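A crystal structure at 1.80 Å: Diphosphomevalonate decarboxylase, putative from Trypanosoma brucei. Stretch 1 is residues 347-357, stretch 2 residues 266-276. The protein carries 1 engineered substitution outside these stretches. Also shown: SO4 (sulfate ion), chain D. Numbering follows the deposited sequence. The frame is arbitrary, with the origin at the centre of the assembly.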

# COMPACT_ATOMS: atom_id res chain seq x y z
N LYS A 347 -10.64 -10.75 -26.91
CA LYS A 347 -9.44 -10.81 -27.71
C LYS A 347 -8.87 -9.41 -27.96
O LYS A 347 -8.64 -9.00 -29.11
CB LYS A 347 -9.71 -11.59 -29.02
CG LYS A 347 -10.03 -13.08 -28.78
CD LYS A 347 -8.75 -13.90 -28.41
CE LYS A 347 -9.08 -15.39 -27.96
NZ LYS A 347 -10.15 -15.55 -26.89
N LEU A 348 -8.60 -8.69 -26.88
CA LEU A 348 -8.04 -7.35 -27.00
C LEU A 348 -6.52 -7.39 -27.10
O LEU A 348 -5.91 -6.44 -27.52
CB LEU A 348 -8.46 -6.48 -25.81
CG LEU A 348 -9.95 -6.18 -25.68
CD1 LEU A 348 -10.24 -5.43 -24.39
CD2 LEU A 348 -10.45 -5.40 -26.89
N ILE A 349 -5.94 -8.45 -26.54
CA ILE A 349 -4.50 -8.72 -26.59
C ILE A 349 -4.29 -10.18 -26.96
O ILE A 349 -5.20 -10.98 -26.87
CB ILE A 349 -3.76 -8.44 -25.25
CG1 ILE A 349 -4.26 -9.35 -24.12
CG2 ILE A 349 -3.88 -6.94 -24.91
CD1 ILE A 349 -3.37 -9.33 -22.86
N ASP A 350 -3.05 -10.47 -27.33
CA ASP A 350 -2.56 -11.81 -27.54
C ASP A 350 -1.70 -12.20 -26.34
O ASP A 350 -0.59 -11.67 -26.19
CB ASP A 350 -1.68 -11.80 -28.83
CG ASP A 350 -1.11 -13.16 -29.17
OD1 ASP A 350 -1.54 -14.20 -28.58
OD2 ASP A 350 -0.20 -13.19 -30.06
N HIS A 351 -2.20 -13.09 -25.49
CA HIS A 351 -1.45 -13.56 -24.33
C HIS A 351 -2.08 -14.87 -23.88
O HIS A 351 -3.32 -15.02 -23.96
CB HIS A 351 -1.50 -12.53 -23.18
CG HIS A 351 -0.62 -12.86 -22.02
ND1 HIS A 351 0.74 -12.68 -22.06
CD2 HIS A 351 -0.90 -13.31 -20.76
CE1 HIS A 351 1.27 -13.03 -20.90
NE2 HIS A 351 0.30 -13.41 -20.09
N PRO A 352 -1.27 -15.83 -23.42
CA PRO A 352 -1.86 -17.06 -22.89
C PRO A 352 -2.88 -16.86 -21.76
O PRO A 352 -2.62 -16.09 -20.81
CB PRO A 352 -0.65 -17.80 -22.33
CG PRO A 352 0.46 -17.30 -23.14
CD PRO A 352 0.20 -15.87 -23.35
N LYS A 353 -4.02 -17.55 -21.87
CA LYS A 353 -5.03 -17.45 -20.81
C LYS A 353 -4.59 -18.22 -19.57
O LYS A 353 -4.15 -19.39 -19.63
CB LYS A 353 -6.39 -17.93 -21.29
CG LYS A 353 -6.97 -17.09 -22.41
CD LYS A 353 -8.33 -17.60 -22.79
CE LYS A 353 -8.89 -16.85 -23.93
NZ LYS A 353 -10.31 -17.22 -24.14
N LYS A 354 -4.69 -17.55 -18.44
CA LYS A 354 -4.44 -18.15 -17.14
C LYS A 354 -5.21 -17.37 -16.08
O LYS A 354 -5.54 -16.22 -16.29
CB LYS A 354 -2.95 -18.17 -16.82
CG LYS A 354 -2.37 -16.74 -16.66
CD LYS A 354 -0.90 -16.71 -16.54
CE LYS A 354 -0.20 -16.88 -17.87
NZ LYS A 354 1.25 -16.92 -17.54
N PRO A 355 -5.51 -18.01 -14.96
CA PRO A 355 -6.19 -17.27 -13.91
C PRO A 355 -5.25 -16.31 -13.18
O PRO A 355 -4.03 -16.54 -13.10
CB PRO A 355 -6.61 -18.37 -12.92
CG PRO A 355 -5.64 -19.46 -13.16
CD PRO A 355 -5.25 -19.41 -14.59
N PHE A 356 -5.81 -15.23 -12.64
CA PHE A 356 -5.12 -14.53 -11.55
C PHE A 356 -4.99 -15.47 -10.36
O PHE A 356 -5.79 -16.42 -10.20
CB PHE A 356 -5.90 -13.28 -11.10
CG PHE A 356 -6.18 -12.29 -12.20
CD1 PHE A 356 -5.18 -11.90 -13.10
CD2 PHE A 356 -7.43 -11.67 -12.28
CE1 PHE A 356 -5.44 -10.98 -14.10
CE2 PHE A 356 -7.69 -10.73 -13.34
CZ PHE A 356 -6.68 -10.38 -14.20
N GLU A 357 -4.03 -15.18 -9.49
CA GLU A 357 -3.94 -15.91 -8.24
C GLU A 357 -5.16 -15.55 -7.39
O GLU A 357 -5.70 -16.38 -6.68
CB GLU A 357 -2.66 -15.57 -7.52
CG GLU A 357 -1.41 -15.86 -8.28
CD GLU A 357 -1.35 -17.33 -8.70
OE1 GLU A 357 -1.17 -18.18 -7.79
OE2 GLU A 357 -1.55 -17.61 -9.90
S SO4 D . -0.92 -7.54 -28.34
O1 SO4 D . 0.25 -7.64 -29.20
O2 SO4 D . -2.12 -7.65 -29.15
O3 SO4 D . -0.85 -8.62 -27.35
O4 SO4 D . -0.86 -6.25 -27.67
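Stretch 2 266-276: TEDSYAMIRLV

An extended segment can pack on a helix by dropping its side chains between those that project from the helix surface, and this contact illustrates the principle. Thr266 caps the N-terminus of the helix, its OG1 accepting from Ser269 N at 3.2 Å, and residues 267-276 form a helix that continues later in the chain. Over 349-351 stretch 1, without regular helix or strand, runs against the helix in the opposite sense, then turns across it: Ile349 lies near Leu275 and His351 near Ala271. From beyond the turn, Lys354 reaches Asp268.

The main bump is Ile349. Its CG2 lies 3.8 Å from Arg274 CB, while its CD1 stands 3.9 Å from Ala271 CB and 4.1 Å from Leu275 CB, so the branched side chain fills the hollow these three residues frame. Beside it, Leu348 CB meets Leu275 CD1 at 3.8 Å.

Next along stretch 1, the CB of Ala271 sits over one face of the His351 ring, 3.5 Å from its centroid. The ring edge then points NE2 at Asp268 OD1, a 2.7 Å hydrogen bond, and Lys354 NZ adds a salt bridge to the same OD1 at 3.0 Å. Farther along stretch 1, Phe356 turns its ring edge to Met272, CE1 lying 3.8 Å from Met272 SD.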

# COMPACT_ATOMS: atom_id res chain seq x y z
N THR A 266 6.45 -9.21 -14.52
CA THR A 266 6.52 -10.40 -15.36
C THR A 266 5.82 -10.12 -16.66
O THR A 266 5.22 -9.06 -16.84
CB THR A 266 5.81 -11.54 -14.69
OG1 THR A 266 4.40 -11.22 -14.60
CG2 THR A 266 6.40 -11.84 -13.29
N GLU A 267 5.80 -11.09 -17.57
CA GLU A 267 5.08 -10.83 -18.82
C GLU A 267 3.57 -10.75 -18.57
O GLU A 267 2.83 -10.20 -19.39
CB GLU A 267 5.38 -11.89 -19.85
CG GLU A 267 6.82 -11.77 -20.46
CD GLU A 267 7.06 -10.49 -21.26
OE1 GLU A 267 6.09 -9.95 -21.87
OE2 GLU A 267 8.23 -10.00 -21.27
N ASP A 268 3.10 -11.40 -17.52
CA ASP A 268 1.67 -11.25 -17.13
C ASP A 268 1.38 -9.79 -16.75
O ASP A 268 0.37 -9.23 -17.19
CB ASP A 268 1.31 -12.13 -15.96
CG ASP A 268 1.16 -13.58 -16.33
OD1 ASP A 268 0.99 -13.92 -17.50
OD2 ASP A 268 1.23 -14.38 -15.39
N SER A 269 2.27 -9.19 -15.96
CA SER A 269 2.20 -7.74 -15.67
C SER A 269 2.08 -6.91 -16.94
O SER A 269 1.21 -6.04 -17.06
CB SER A 269 3.43 -7.27 -14.89
OG SER A 269 3.58 -8.03 -13.72
N TYR A 270 2.99 -7.16 -17.89
CA TYR A 270 3.02 -6.40 -19.12
C TYR A 270 1.80 -6.66 -19.98
O TYR A 270 1.28 -5.73 -20.62
CB TYR A 270 4.31 -6.66 -19.94
CG TYR A 270 5.59 -6.31 -19.23
CD1 TYR A 270 5.78 -5.04 -18.70
CD2 TYR A 270 6.60 -7.25 -19.08
CE1 TYR A 270 6.96 -4.71 -18.04
CE2 TYR A 270 7.80 -6.92 -18.41
CZ TYR A 270 7.97 -5.66 -17.92
OH TYR A 270 9.14 -5.35 -17.26
N ALA A 271 1.30 -7.90 -19.95
CA ALA A 271 0.07 -8.17 -20.69
C ALA A 271 -1.11 -7.39 -20.07
O ALA A 271 -1.99 -6.94 -20.78
CB ALA A 271 -0.22 -9.64 -20.65
N MET A 272 -1.13 -7.27 -18.74
CA MET A 272 -2.17 -6.48 -18.07
C MET A 272 -2.11 -5.04 -18.49
O MET A 272 -3.15 -4.41 -18.71
CB MET A 272 -2.11 -6.66 -16.54
CG MET A 272 -2.80 -7.92 -16.05
SD MET A 272 -4.57 -8.02 -16.28
CE MET A 272 -5.16 -6.76 -15.08
N ILE A 273 -0.91 -4.50 -18.65
CA ILE A 273 -0.77 -3.13 -19.09
C ILE A 273 -1.36 -3.02 -20.50
O ILE A 273 -2.15 -2.15 -20.76
CB ILE A 273 0.69 -2.69 -19.08
CG1 ILE A 273 1.21 -2.56 -17.64
CG2 ILE A 273 0.88 -1.43 -19.92
CD1 ILE A 273 2.69 -2.33 -17.57
N ARG A 274 -0.96 -3.93 -21.40
CA ARG A 274 -1.48 -3.91 -22.76
C ARG A 274 -2.99 -4.02 -22.80
O ARG A 274 -3.64 -3.33 -23.62
CB ARG A 274 -0.85 -5.02 -23.61
CG ARG A 274 0.61 -4.85 -23.76
CD ARG A 274 1.17 -5.54 -25.02
NE ARG A 274 0.68 -6.91 -25.16
CZ ARG A 274 1.18 -7.95 -24.51
NH1 ARG A 274 2.19 -7.80 -23.68
NH2 ARG A 274 0.67 -9.16 -24.73
N LEU A 275 -3.55 -4.88 -21.94
CA LEU A 275 -5.00 -5.12 -21.89
C LEU A 275 -5.77 -3.88 -21.43
O LEU A 275 -6.79 -3.47 -22.04
CB LEU A 275 -5.28 -6.29 -20.95
CG LEU A 275 -6.72 -6.76 -20.84
CD1 LEU A 275 -7.42 -6.93 -22.21
CD2 LEU A 275 -6.75 -8.04 -20.04
N VAL A 276 -5.30 -3.25 -20.37
CA VAL A 276 -5.97 -2.04 -19.91
C VAL A 276 -5.94 -1.01 -21.02
O VAL A 276 -6.95 -0.35 -21.30
CB VAL A 276 -5.32 -1.50 -18.63
CG1 VAL A 276 -5.84 -0.11 -18.28
CG2 VAL A 276 -5.51 -2.54 -17.52
O HOH W 1 2.21 -11.65 -24.10